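Local coordinates for protein pre-crRNA processing endonuclease (Streptococcus pyogenes serotype M1, PDB 3VZH) that probably cuts precursor CRISPR RNA as a Cas5d endoribonuclease, supplying crRNA for adaptive immunity against viruses and plasmids, at residues A[8-13]-A[98-103]; A[64-69]-A[92-97]; A[165-170]-A[196-201]; A[173-178]-A[190-195]. One frame throughout, in Å; residues are numbered along the deposited sequence.

Contact 1: A[8-13]-A[98-103]; sequences DFYVRV and LIKFHF
Phe9 lays its CB over one face of the Phe101 ring, 3.8 Å from the ring centroid, between two antiparallel strands in the sheet of the RRM-like fold of this Cas5 protein. Phe101 holds CG between its backbone N and carbonyl carbon (chi1 69°), which leans the ring across to the partner strand. The Phe9 ring reaches past it to Phe103, CE2 to CE1 at 3.7 Å. On the same face Val11 CG2 rests on Ile99 CB, and Val13 CG2 meets Ile99 CD1 at 3.6 Å. Apolar aromatic and branched residues suit a face covered by helices: Val46 of 39-49 meets Phe101, and Met125 of 118-130 meets Phe9. Beneath them, reciprocal backbone bonds join Phe9 with Phe101 and Val11 with Ile99; the one from Phe9 N to Phe101 O is almost straight at 176°.

The other face suits amphipathic chains. Lys100, fully extended, runs alongside Tyr10 and passes Asp8 with its CE 3.4 Å from Asp8 OD2, the ammonium lying farther off. Arg5 forms a salt bridge with Asp8 OD1, whereas the one from Lys100 NZ to Asp8 OD2 is long, at 3.9 Å. A water closes that gap, accepting from Lys100 NZ and donating to Asp8 OD2 at 2.6 Å.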
# COMPACT_ATOMS: atom_id res chain seq x y z
N ASP A 8 1.93 -5.15 14.05
CA ASP A 8 1.18 -4.32 13.06
C ASP A 8 1.48 -2.85 13.25
O ASP A 8 1.45 -2.34 14.41
CB ASP A 8 -0.33 -4.58 13.16
CG ASP A 8 -0.69 -6.01 12.75
OD1 ASP A 8 -0.11 -6.50 11.76
OD2 ASP A 8 -1.54 -6.61 13.45
N PHE A 9 1.67 -2.15 12.12
CA PHE A 9 1.74 -0.69 12.12
C PHE A 9 0.57 -0.22 11.30
O PHE A 9 0.06 -0.95 10.42
CB PHE A 9 3.04 -0.23 11.38
CG PHE A 9 4.27 -0.58 12.16
CD1 PHE A 9 4.68 0.29 13.17
CD2 PHE A 9 5.02 -1.75 11.87
CE1 PHE A 9 5.79 0.00 13.93
CE2 PHE A 9 6.15 -2.05 12.62
CZ PHE A 9 6.52 -1.18 13.65
N TYR A 10 0.14 1.02 11.62
CA TYR A 10 -1.06 1.62 10.98
C TYR A 10 -0.74 3.05 10.62
O TYR A 10 -0.14 3.80 11.44
CB TYR A 10 -2.17 1.66 12.08
CG TYR A 10 -2.49 0.28 12.63
CD1 TYR A 10 -3.48 -0.51 11.99
CD2 TYR A 10 -1.84 -0.24 13.70
CE1 TYR A 10 -3.79 -1.74 12.45
CE2 TYR A 10 -2.17 -1.51 14.19
CZ TYR A 10 -3.11 -2.23 13.49
OH TYR A 10 -3.53 -3.49 13.90
N VAL A 11 -1.16 3.49 9.41
CA VAL A 11 -0.88 4.84 9.00
C VAL A 11 -2.06 5.35 8.26
O VAL A 11 -2.81 4.53 7.61
CB VAL A 11 0.33 4.99 8.06
CG1 VAL A 11 1.63 4.84 8.84
CG2 VAL A 11 0.24 3.98 6.93
N ARG A 12 -2.29 6.64 8.37
CA ARG A 12 -3.31 7.33 7.55
C ARG A 12 -2.58 8.05 6.42
O ARG A 12 -1.68 8.89 6.68
CB ARG A 12 -3.99 8.35 8.43
CG ARG A 12 -5.14 9.14 7.71
CD ARG A 12 -5.84 9.99 8.77
NE ARG A 12 -7.10 10.50 8.25
CZ ARG A 12 -7.23 11.54 7.44
NH1 ARG A 12 -6.14 12.17 6.97
NH2 ARG A 12 -8.45 11.97 7.07
N VAL A 13 -2.95 7.79 5.17
CA VAL A 13 -2.33 8.47 4.06
C VAL A 13 -3.43 9.19 3.32
O VAL A 13 -4.50 8.57 3.00
CB VAL A 13 -1.70 7.44 3.08
CG1 VAL A 13 -0.94 8.16 1.98
CG2 VAL A 13 -0.74 6.46 3.81
N LEU A 98 -6.31 4.11 5.12
CA LEU A 98 -5.59 3.70 6.30
C LEU A 98 -4.94 2.36 5.92
O LEU A 98 -5.65 1.41 5.40
CB LEU A 98 -6.57 3.55 7.50
CG LEU A 98 -7.58 4.68 7.63
CD1 LEU A 98 -8.39 4.35 8.88
CD2 LEU A 98 -6.91 6.05 7.84
N ILE A 99 -3.63 2.22 6.17
CA ILE A 99 -2.90 1.04 5.73
C ILE A 99 -2.49 0.31 7.03
O ILE A 99 -1.92 0.93 7.94
CB ILE A 99 -1.62 1.44 4.95
CG1 ILE A 99 -1.97 2.41 3.80
CG2 ILE A 99 -0.90 0.21 4.36
CD1 ILE A 99 -0.74 2.95 3.02
N LYS A 100 -2.68 -0.99 7.03
CA LYS A 100 -2.16 -1.92 8.07
C LYS A 100 -1.02 -2.71 7.43
O LYS A 100 -1.20 -3.27 6.34
CB LYS A 100 -3.29 -2.84 8.50
CG LYS A 100 -2.84 -3.89 9.51
CD LYS A 100 -4.04 -4.82 9.85
CE LYS A 100 -3.60 -5.88 10.89
NZ LYS A 100 -4.70 -6.89 11.11
N PHE A 101 0.15 -2.74 8.08
CA PHE A 101 1.26 -3.44 7.48
C PHE A 101 2.20 -3.94 8.58
O PHE A 101 2.06 -3.50 9.74
CB PHE A 101 1.97 -2.57 6.50
CG PHE A 101 2.75 -1.40 7.10
CD1 PHE A 101 4.15 -1.47 7.27
CD2 PHE A 101 2.08 -0.24 7.40
CE1 PHE A 101 4.86 -0.34 7.80
CE2 PHE A 101 2.78 0.86 7.94
CZ PHE A 101 4.15 0.81 8.09
N HIS A 102 3.15 -4.80 8.23
CA HIS A 102 4.17 -5.24 9.21
C HIS A 102 5.37 -5.53 8.42
O HIS A 102 5.34 -5.33 7.21
CB HIS A 102 3.65 -6.44 10.01
CG HIS A 102 3.43 -7.67 9.16
ND1 HIS A 102 2.24 -7.98 8.61
CD2 HIS A 102 4.34 -8.74 8.82
CE1 HIS A 102 2.36 -9.16 7.91
NE2 HIS A 102 3.65 -9.64 8.07
N PHE A 103 6.43 -5.93 9.09
CA PHE A 103 7.57 -6.37 8.30
C PHE A 103 8.11 -7.71 8.77
O PHE A 103 7.86 -8.12 9.90
CB PHE A 103 8.68 -5.31 8.24
CG PHE A 103 9.27 -4.91 9.57
CD1 PHE A 103 8.87 -3.68 10.15
CD2 PHE A 103 10.24 -5.69 10.20
CE1 PHE A 103 9.41 -3.28 11.37
CE2 PHE A 103 10.81 -5.26 11.39
CZ PHE A 103 10.38 -4.06 11.98
O HOH W 1 0.05 -6.26 8.83
O HOH W 2 -3.27 -8.48 13.00

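Contact 2: A[64-69]-A[92-97]; sequences VINQIQ and LSDVVY
Asn66 turns its carboxamide toward the corner at Asp94, where the chain passes from strand 88-93 into strand 95-105 and from one sheet to another. The bond from Asn66 ND2 to Asp94 O is short and straight (2.8 Å, 171°). It lies in the amide plane of Asn66, yet reaches the carbonyl from above its plane. Asn66 has CG beside its own backbone N (chi1 -76°), and the amide slants across Val96, with ND2 3.4 Å from Val96 CG2. The other Val96 branch, CG1, meets Ile65 CB at 3.7 Å, so the branched valine fills the angle between two successive loop residues. Ile65 N donates to Val96 O (169°).

Before this, Val64 lies side by side with Tyr97, its CG2 touching the ring edge 4.0 Å from CE1, as strand 55-64 ends. At the far end the Ile68 side chain slants over that of Leu92, CG2 to CD2 at 3.8 Å, and Ser93 N donates to Gln69 O. The loop is also held from outside, by Ser161 OG on Val64 O and Tyr163 OH on Ile68 N.

Waters fill in the pairing between these direct links. One accepts from both Asn66 N and Val96 N; another donates to Gln67 O and Asp94 O while accepting from Gln69 NE2. The chemistry thus implies a hydrated seam, in which the Asn66 amide and bridging waters serve backbone groups that regular strand pairing does not reach.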
# COMPACT_ATOMS: atom_id res chain seq x y z
N VAL A 64 -10.44 2.13 2.62
CA VAL A 64 -10.79 3.29 1.76
C VAL A 64 -11.84 4.11 2.49
O VAL A 64 -13.01 3.70 2.62
CB VAL A 64 -11.31 2.72 0.38
CG1 VAL A 64 -11.71 3.86 -0.55
CG2 VAL A 64 -10.25 1.82 -0.26
N ILE A 65 -11.42 5.26 3.04
CA ILE A 65 -12.30 6.01 3.96
C ILE A 65 -13.23 6.90 3.22
O ILE A 65 -14.36 7.10 3.69
CB ILE A 65 -11.43 6.83 4.94
CG1 ILE A 65 -10.58 5.83 5.78
CG2 ILE A 65 -12.37 7.60 5.90
CD1 ILE A 65 -11.38 4.73 6.52
N ASN A 66 -12.79 7.44 2.07
CA ASN A 66 -13.59 8.50 1.40
C ASN A 66 -14.36 7.97 0.19
O ASN A 66 -13.81 7.12 -0.57
CB ASN A 66 -12.72 9.69 0.90
CG ASN A 66 -12.29 10.61 2.03
OD1 ASN A 66 -12.64 10.36 3.19
ND2 ASN A 66 -11.47 11.66 1.70
N GLN A 67 -15.55 8.56 -0.01
CA GLN A 67 -16.24 8.49 -1.31
C GLN A 67 -15.22 8.49 -2.49
O GLN A 67 -14.33 9.35 -2.62
CB GLN A 67 -17.23 9.64 -1.44
CG GLN A 67 -17.93 9.66 -2.78
CD GLN A 67 -18.99 10.74 -2.80
OE1 GLN A 67 -19.25 11.42 -1.81
NE2 GLN A 67 -19.61 10.85 -3.90
N ILE A 68 -15.43 7.58 -3.44
CA ILE A 68 -14.59 7.51 -4.64
C ILE A 68 -15.08 8.55 -5.65
O ILE A 68 -16.25 8.50 -6.02
CB ILE A 68 -14.65 6.11 -5.24
CG1 ILE A 68 -13.93 5.06 -4.32
CG2 ILE A 68 -14.03 6.03 -6.66
CD1 ILE A 68 -14.33 3.65 -4.67
N GLN A 69 -14.21 9.50 -6.01
CA GLN A 69 -14.56 10.63 -6.90
C GLN A 69 -13.38 10.74 -7.83
O GLN A 69 -12.28 10.37 -7.44
CB GLN A 69 -14.61 11.91 -6.04
CG GLN A 69 -15.73 11.95 -4.99
CD GLN A 69 -15.88 13.33 -4.37
OE1 GLN A 69 -16.70 14.12 -4.82
NE2 GLN A 69 -15.09 13.63 -3.35
N LEU A 92 -8.15 9.87 -9.18
CA LEU A 92 -9.01 9.93 -7.99
C LEU A 92 -8.80 11.26 -7.35
O LEU A 92 -7.66 11.81 -7.35
CB LEU A 92 -8.55 8.79 -7.05
CG LEU A 92 -8.92 7.39 -7.57
CD1 LEU A 92 -8.14 6.36 -6.69
CD2 LEU A 92 -10.46 7.23 -7.34
N SER A 93 -9.82 11.72 -6.62
CA SER A 93 -9.74 12.98 -5.96
C SER A 93 -10.05 12.84 -4.47
O SER A 93 -10.85 12.00 -4.10
CB SER A 93 -10.83 13.87 -6.59
OG SER A 93 -10.75 15.11 -6.00
N ASP A 94 -9.39 13.63 -3.62
CA ASP A 94 -9.71 13.71 -2.17
C ASP A 94 -9.77 12.32 -1.46
O ASP A 94 -10.80 11.83 -1.04
CB ASP A 94 -10.99 14.52 -1.98
CG ASP A 94 -11.19 14.93 -0.56
OD1 ASP A 94 -10.31 14.66 0.24
OD2 ASP A 94 -12.28 15.39 -0.17
N VAL A 95 -8.63 11.64 -1.42
CA VAL A 95 -8.49 10.23 -0.98
C VAL A 95 -7.94 10.21 0.43
O VAL A 95 -7.10 11.11 0.80
CB VAL A 95 -7.62 9.40 -1.95
CG1 VAL A 95 -8.29 9.40 -3.37
CG2 VAL A 95 -6.14 9.89 -2.00
N VAL A 96 -8.48 9.27 1.26
CA VAL A 96 -7.91 8.94 2.59
C VAL A 96 -7.83 7.41 2.66
O VAL A 96 -8.78 6.73 2.35
CB VAL A 96 -8.82 9.43 3.72
CG1 VAL A 96 -8.30 8.82 5.02
CG2 VAL A 96 -8.88 10.97 3.85
N TYR A 97 -6.68 6.85 3.02
CA TYR A 97 -6.51 5.37 3.07
C TYR A 97 -5.82 5.08 4.37
O TYR A 97 -4.82 5.82 4.74
CB TYR A 97 -5.57 4.89 1.97
CG TYR A 97 -6.10 5.18 0.59
CD1 TYR A 97 -7.31 4.61 0.16
CD2 TYR A 97 -5.41 5.99 -0.26
CE1 TYR A 97 -7.81 4.93 -1.13
CE2 TYR A 97 -5.89 6.30 -1.53
CZ TYR A 97 -7.09 5.74 -1.95
OH TYR A 97 -7.55 6.05 -3.22
O HOH W 3 -10.31 7.39 0.15
O HOH W 4 -11.94 9.46 -4.01
O HOH W 5 -13.60 11.89 -1.70
O HOH W 6 -13.98 16.33 -2.12

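Contact 3: A[165-170]-A[196-201]; sequences GVNIDL and MKNGVI
Met196 makes a reciprocal pair of backbone bonds with Ile168, joining strand 188-197 to strand 167-171 at the margin of the antiparallel sheet. Its side chain runs out with CG anti to the backbone N (chi1 -171°), then bends at its last torsion, which sets CE against Ile168 CG2 at 3.6 Å. A flexible, unbranched methionine suits this spot because it also packs on Val64 and Tyr163 behind. Leu170 CD1 adds a looser touch, 4.3 Å from Met196 CB.

Lys197 points to the other face, where its first methylenes lie across the flank of Asn167 and the ammonium leads away, as befits an exposed edge. With this residue begins a type I' turn, closing a tight hairpin into strand 200-213: Lys197 N donates to Val200 O, and Val200 N returns a bond to Lys197 O at 2.8 Å. Asn198 and Gly199 take the two central places with positive phi, the classic Asn-Gly choice for this turn. Asn198 also reaches back: its N donates to Val166 O at 2.9 Å, and its OD1 accepts from Gly165 N at 2.7 Å, a bent bond of 143°. Gly199 N donates to a water that in turn donates to Val166 O and Met196 O. Beyond the turn, Ile201 packs on Val36 and Val62.

Val166 O and Met196 O each accept a backbone N-H as well as a hydrogen of this shared water. Such chemistry implies a turn fixed by polar bonds and hydration; between the two segments, the apolar side-chain contacts are those of Met196 with Ile168 and Leu170.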
# COMPACT_ATOMS: atom_id res chain seq x y z
N GLY A 165 -21.00 -0.98 5.18
CA GLY A 165 -22.37 -1.51 4.91
C GLY A 165 -22.58 -2.07 3.49
O GLY A 165 -23.58 -2.72 3.23
N VAL A 166 -21.63 -1.87 2.57
CA VAL A 166 -21.77 -2.44 1.25
C VAL A 166 -20.47 -3.06 0.85
O VAL A 166 -19.41 -2.62 1.34
CB VAL A 166 -22.19 -1.41 0.13
CG1 VAL A 166 -23.54 -0.75 0.45
CG2 VAL A 166 -21.09 -0.35 -0.05
N ASN A 167 -20.55 -4.04 -0.04
CA ASN A 167 -19.35 -4.56 -0.73
C ASN A 167 -19.37 -4.25 -2.22
O ASN A 167 -20.41 -4.15 -2.84
CB ASN A 167 -19.24 -6.07 -0.61
CG ASN A 167 -19.24 -6.55 0.86
OD1 ASN A 167 -19.03 -5.78 1.79
ND2 ASN A 167 -19.59 -7.85 1.05
N ILE A 168 -18.18 -4.07 -2.75
CA ILE A 168 -18.02 -3.98 -4.21
C ILE A 168 -16.83 -4.75 -4.74
O ILE A 168 -15.72 -4.54 -4.32
CB ILE A 168 -18.01 -2.51 -4.74
CG1 ILE A 168 -17.79 -2.42 -6.28
CG2 ILE A 168 -16.93 -1.71 -4.14
CD1 ILE A 168 -18.31 -1.10 -6.85
N ASP A 169 -17.12 -5.61 -5.73
CA ASP A 169 -16.09 -6.31 -6.47
C ASP A 169 -15.56 -5.39 -7.54
O ASP A 169 -16.27 -5.01 -8.51
CB ASP A 169 -16.73 -7.59 -7.04
CG ASP A 169 -15.70 -8.55 -7.68
OD1 ASP A 169 -15.99 -9.75 -7.73
OD2 ASP A 169 -14.65 -8.10 -8.12
N LEU A 170 -14.29 -5.01 -7.40
CA LEU A 170 -13.63 -4.14 -8.34
C LEU A 170 -13.05 -4.95 -9.51
O LEU A 170 -12.51 -4.36 -10.41
CB LEU A 170 -12.57 -3.28 -7.60
CG LEU A 170 -13.22 -2.35 -6.52
CD1 LEU A 170 -12.19 -1.76 -5.61
CD2 LEU A 170 -14.03 -1.26 -7.12
N MET A 196 -13.76 -4.93 -2.23
CA MET A 196 -13.76 -3.98 -1.12
C MET A 196 -15.01 -4.21 -0.25
O MET A 196 -16.14 -4.02 -0.73
CB MET A 196 -13.72 -2.55 -1.71
CG MET A 196 -13.51 -1.48 -0.62
SD MET A 196 -13.44 0.20 -1.23
CE MET A 196 -15.09 0.46 -1.96
N LYS A 197 -14.81 -4.60 1.02
CA LYS A 197 -15.93 -5.02 1.88
C LYS A 197 -16.01 -4.02 3.00
O LYS A 197 -15.06 -3.90 3.79
CB LYS A 197 -15.69 -6.43 2.47
CG LYS A 197 -15.55 -7.51 1.36
CD LYS A 197 -15.25 -8.88 1.97
CE LYS A 197 -15.38 -9.98 0.93
NZ LYS A 197 -14.39 -11.02 1.34
N ASN A 198 -17.10 -3.23 3.07
CA ASN A 198 -17.22 -2.17 4.02
C ASN A 198 -16.10 -1.17 3.92
O ASN A 198 -15.67 -0.62 4.95
CB ASN A 198 -17.32 -2.76 5.43
CG ASN A 198 -18.51 -3.71 5.57
OD1 ASN A 198 -19.61 -3.34 5.26
ND2 ASN A 198 -18.28 -4.93 6.05
N GLY A 199 -15.58 -1.01 2.72
CA GLY A 199 -14.41 -0.15 2.51
C GLY A 199 -13.03 -0.79 2.72
O GLY A 199 -12.01 -0.10 2.56
N VAL A 200 -13.00 -2.08 3.11
CA VAL A 200 -11.79 -2.77 3.54
C VAL A 200 -11.31 -3.68 2.41
O VAL A 200 -12.08 -4.53 1.91
CB VAL A 200 -12.01 -3.67 4.78
CG1 VAL A 200 -10.63 -4.18 5.22
CG2 VAL A 200 -12.62 -2.83 5.90
N ILE A 201 -10.05 -3.58 2.06
CA ILE A 201 -9.48 -4.51 1.07
C ILE A 201 -8.39 -5.29 1.80
O ILE A 201 -7.38 -4.67 2.27
CB ILE A 201 -8.87 -3.83 -0.18
CG1 ILE A 201 -9.96 -3.09 -0.96
CG2 ILE A 201 -8.30 -4.91 -1.13
CD1 ILE A 201 -9.45 -2.18 -2.02
O HOH W 7 -16.96 -1.48 0.23

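Contact 4: A[173-178]-A[190-195]; sequences MFHSFA and YFTKTV
A classic beta bulge interrupts the hairpin of strands 173-178 and 188-197: two residues, His175 and Ser176, stand against the single Tyr190. Tyr190 O takes a short bond from His175 N (2.7 Å) and a weak one from Ser176 N, while Tyr190 N donates to Ser176 O. The extra residue brings neighbouring side chains together: His175 ND1 and Ser176 OG are hydrogen-bonded at 2.6 Å, with the hydroxyl in the imidazole plane. His175 NE2 bonds to Lys204 O and Ser176 OG to Gln206, so both ring nitrogens have partners and the ring is fixed in rotation.

The hairpin belongs to the antiparallel sheet, and strand 188-197 also pairs with strand 200-213, where Thr192 OG1 bonds to Asp210 N. Before the bulge the pairing is regular, with Met173 N giving Thr192 O an almost straight bond (173°). Next to it Phe174 and Phe191 form a non-hydrogen-bonded pair. Phe174 has CG anti to the backbone N (chi1 180°), and its ring edge meets the face of Phe191, centroids 5.6 Å apart and planes at 69°. Phe174 CD2 stands 3.9 Å above the Phe191 ring plane, toward its rim. The Phe191 ring also lies close to the backbone, CD1 3.3 Å from Phe174 N, and its CE1 touches Phe174 CB.

At one end the small Ala178 fits against the Tyr190 ring edge, CB to CE2 at 3.6 Å. At the other, Met173 crosses Thr194 nearly at a right angle, with SD 3.8 Å from Thr194 CG2.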
# COMPACT_ATOMS: atom_id res chain seq x y z
N MET A 173 -7.50 -6.69 -10.68
CA MET A 173 -6.58 -5.54 -10.52
C MET A 173 -5.16 -6.05 -10.52
O MET A 173 -4.87 -7.13 -9.94
CB MET A 173 -6.85 -4.86 -9.15
CG MET A 173 -8.09 -3.99 -9.23
SD MET A 173 -8.36 -2.96 -7.74
CE MET A 173 -6.92 -1.92 -8.05
N PHE A 174 -4.26 -5.29 -11.12
CA PHE A 174 -2.83 -5.47 -10.85
C PHE A 174 -2.58 -5.58 -9.34
O PHE A 174 -3.14 -4.80 -8.53
CB PHE A 174 -2.04 -4.34 -11.47
CG PHE A 174 -0.57 -4.43 -11.24
CD1 PHE A 174 0.05 -3.50 -10.42
CD2 PHE A 174 0.19 -5.43 -11.83
CE1 PHE A 174 1.43 -3.58 -10.17
CE2 PHE A 174 1.58 -5.50 -11.62
CZ PHE A 174 2.20 -4.56 -10.78
N HIS A 175 -1.79 -6.59 -8.94
CA HIS A 175 -1.43 -6.80 -7.54
C HIS A 175 -0.00 -6.33 -7.36
O HIS A 175 0.23 -5.36 -6.64
CB HIS A 175 -1.49 -8.29 -7.25
CG HIS A 175 -1.16 -8.69 -5.82
ND1 HIS A 175 0.11 -8.88 -5.39
CD2 HIS A 175 -2.00 -9.01 -4.74
CE1 HIS A 175 0.07 -9.28 -4.08
NE2 HIS A 175 -1.22 -9.39 -3.72
N SER A 176 0.96 -6.99 -8.00
CA SER A 176 2.37 -6.60 -7.88
C SER A 176 3.22 -7.37 -8.85
O SER A 176 2.76 -8.31 -9.49
CB SER A 176 2.89 -6.81 -6.44
OG SER A 176 2.54 -8.09 -5.92
N PHE A 177 4.46 -6.90 -9.02
CA PHE A 177 5.48 -7.67 -9.70
C PHE A 177 6.30 -8.56 -8.78
O PHE A 177 6.47 -8.22 -7.59
CB PHE A 177 6.47 -6.74 -10.38
CG PHE A 177 5.93 -6.00 -11.54
CD1 PHE A 177 5.65 -6.66 -12.73
CD2 PHE A 177 5.78 -4.62 -11.47
CE1 PHE A 177 5.18 -5.97 -13.83
CE2 PHE A 177 5.33 -3.91 -12.57
CZ PHE A 177 5.02 -4.59 -13.75
N ALA A 178 6.85 -9.64 -9.37
CA ALA A 178 7.95 -10.45 -8.82
C ALA A 178 9.25 -10.16 -9.61
O ALA A 178 9.25 -10.14 -10.85
CB ALA A 178 7.64 -11.94 -8.90
N TYR A 190 1.35 -10.17 -11.25
CA TYR A 190 0.29 -10.86 -10.56
C TYR A 190 -0.93 -9.95 -10.59
O TYR A 190 -0.84 -8.73 -10.30
CB TYR A 190 0.64 -11.16 -9.09
CG TYR A 190 1.76 -12.15 -8.92
CD1 TYR A 190 1.50 -13.50 -8.63
CD2 TYR A 190 3.11 -11.76 -9.09
CE1 TYR A 190 2.52 -14.41 -8.48
CE2 TYR A 190 4.15 -12.67 -8.94
CZ TYR A 190 3.85 -13.99 -8.65
OH TYR A 190 4.87 -14.91 -8.52
N PHE A 191 -2.06 -10.58 -10.92
CA PHE A 191 -3.38 -9.88 -10.96
C PHE A 191 -4.34 -10.71 -10.14
O PHE A 191 -4.21 -11.95 -10.11
CB PHE A 191 -3.92 -9.76 -12.39
CG PHE A 191 -3.13 -8.81 -13.23
CD1 PHE A 191 -3.62 -7.52 -13.50
CD2 PHE A 191 -1.92 -9.21 -13.79
CE1 PHE A 191 -2.90 -6.63 -14.30
CE2 PHE A 191 -1.21 -8.32 -14.59
CZ PHE A 191 -1.68 -7.03 -14.82
N THR A 192 -5.35 -10.05 -9.54
CA THR A 192 -6.32 -10.82 -8.81
C THR A 192 -7.60 -10.03 -8.60
O THR A 192 -7.55 -8.81 -8.70
CB THR A 192 -5.74 -11.40 -7.47
OG1 THR A 192 -6.44 -12.64 -7.15
CG2 THR A 192 -5.78 -10.36 -6.25
N LYS A 193 -8.70 -10.77 -8.42
CA LYS A 193 -10.05 -10.27 -8.11
C LYS A 193 -9.94 -9.57 -6.78
O LYS A 193 -9.45 -10.12 -5.80
CB LYS A 193 -11.17 -11.36 -8.08
CG LYS A 193 -12.51 -10.91 -7.36
CD LYS A 193 -13.56 -12.01 -7.32
CE LYS A 193 -13.13 -13.02 -8.42
NZ LYS A 193 -14.13 -13.87 -9.12
N THR A 194 -10.37 -8.31 -6.76
CA THR A 194 -10.14 -7.45 -5.61
C THR A 194 -11.53 -6.98 -5.10
O THR A 194 -12.25 -6.33 -5.85
CB THR A 194 -9.17 -6.28 -6.02
OG1 THR A 194 -7.87 -6.82 -6.46
CG2 THR A 194 -9.00 -5.26 -4.83
N VAL A 195 -11.95 -7.32 -3.89
CA VAL A 195 -13.27 -6.98 -3.40
C VAL A 195 -13.09 -6.08 -2.21
O VAL A 195 -12.31 -6.36 -1.32
CB VAL A 195 -14.05 -8.24 -2.96
CG1 VAL A 195 -15.45 -7.89 -2.50
CG2 VAL A 195 -14.12 -9.21 -4.14

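How the contacts relate
Contact 1 is the buried one, joining strands of the main sheet under two helices with aromatic and aliphatic packing on one face. Contact 2 continues along the same strand, 95-105, but moves outward to a loop, and its chemistry turns to amides and water. Contacts 3 and 4 share strand 188-197: contact 3, the more exposed, joins strand pairing to polar bonds from a turn, whereas contact 4 combines aromatic packing with a bulge. The four form a chain of neighbours. Val13 N meets Tyr97 O between contacts 1 and 2, Val64 N meets Gly199 O between 2 and 3, and Leu170 N meets Thr194 O between 3 and 4. Contacts 1 and 4 lie on opposite sides of the chain's centre.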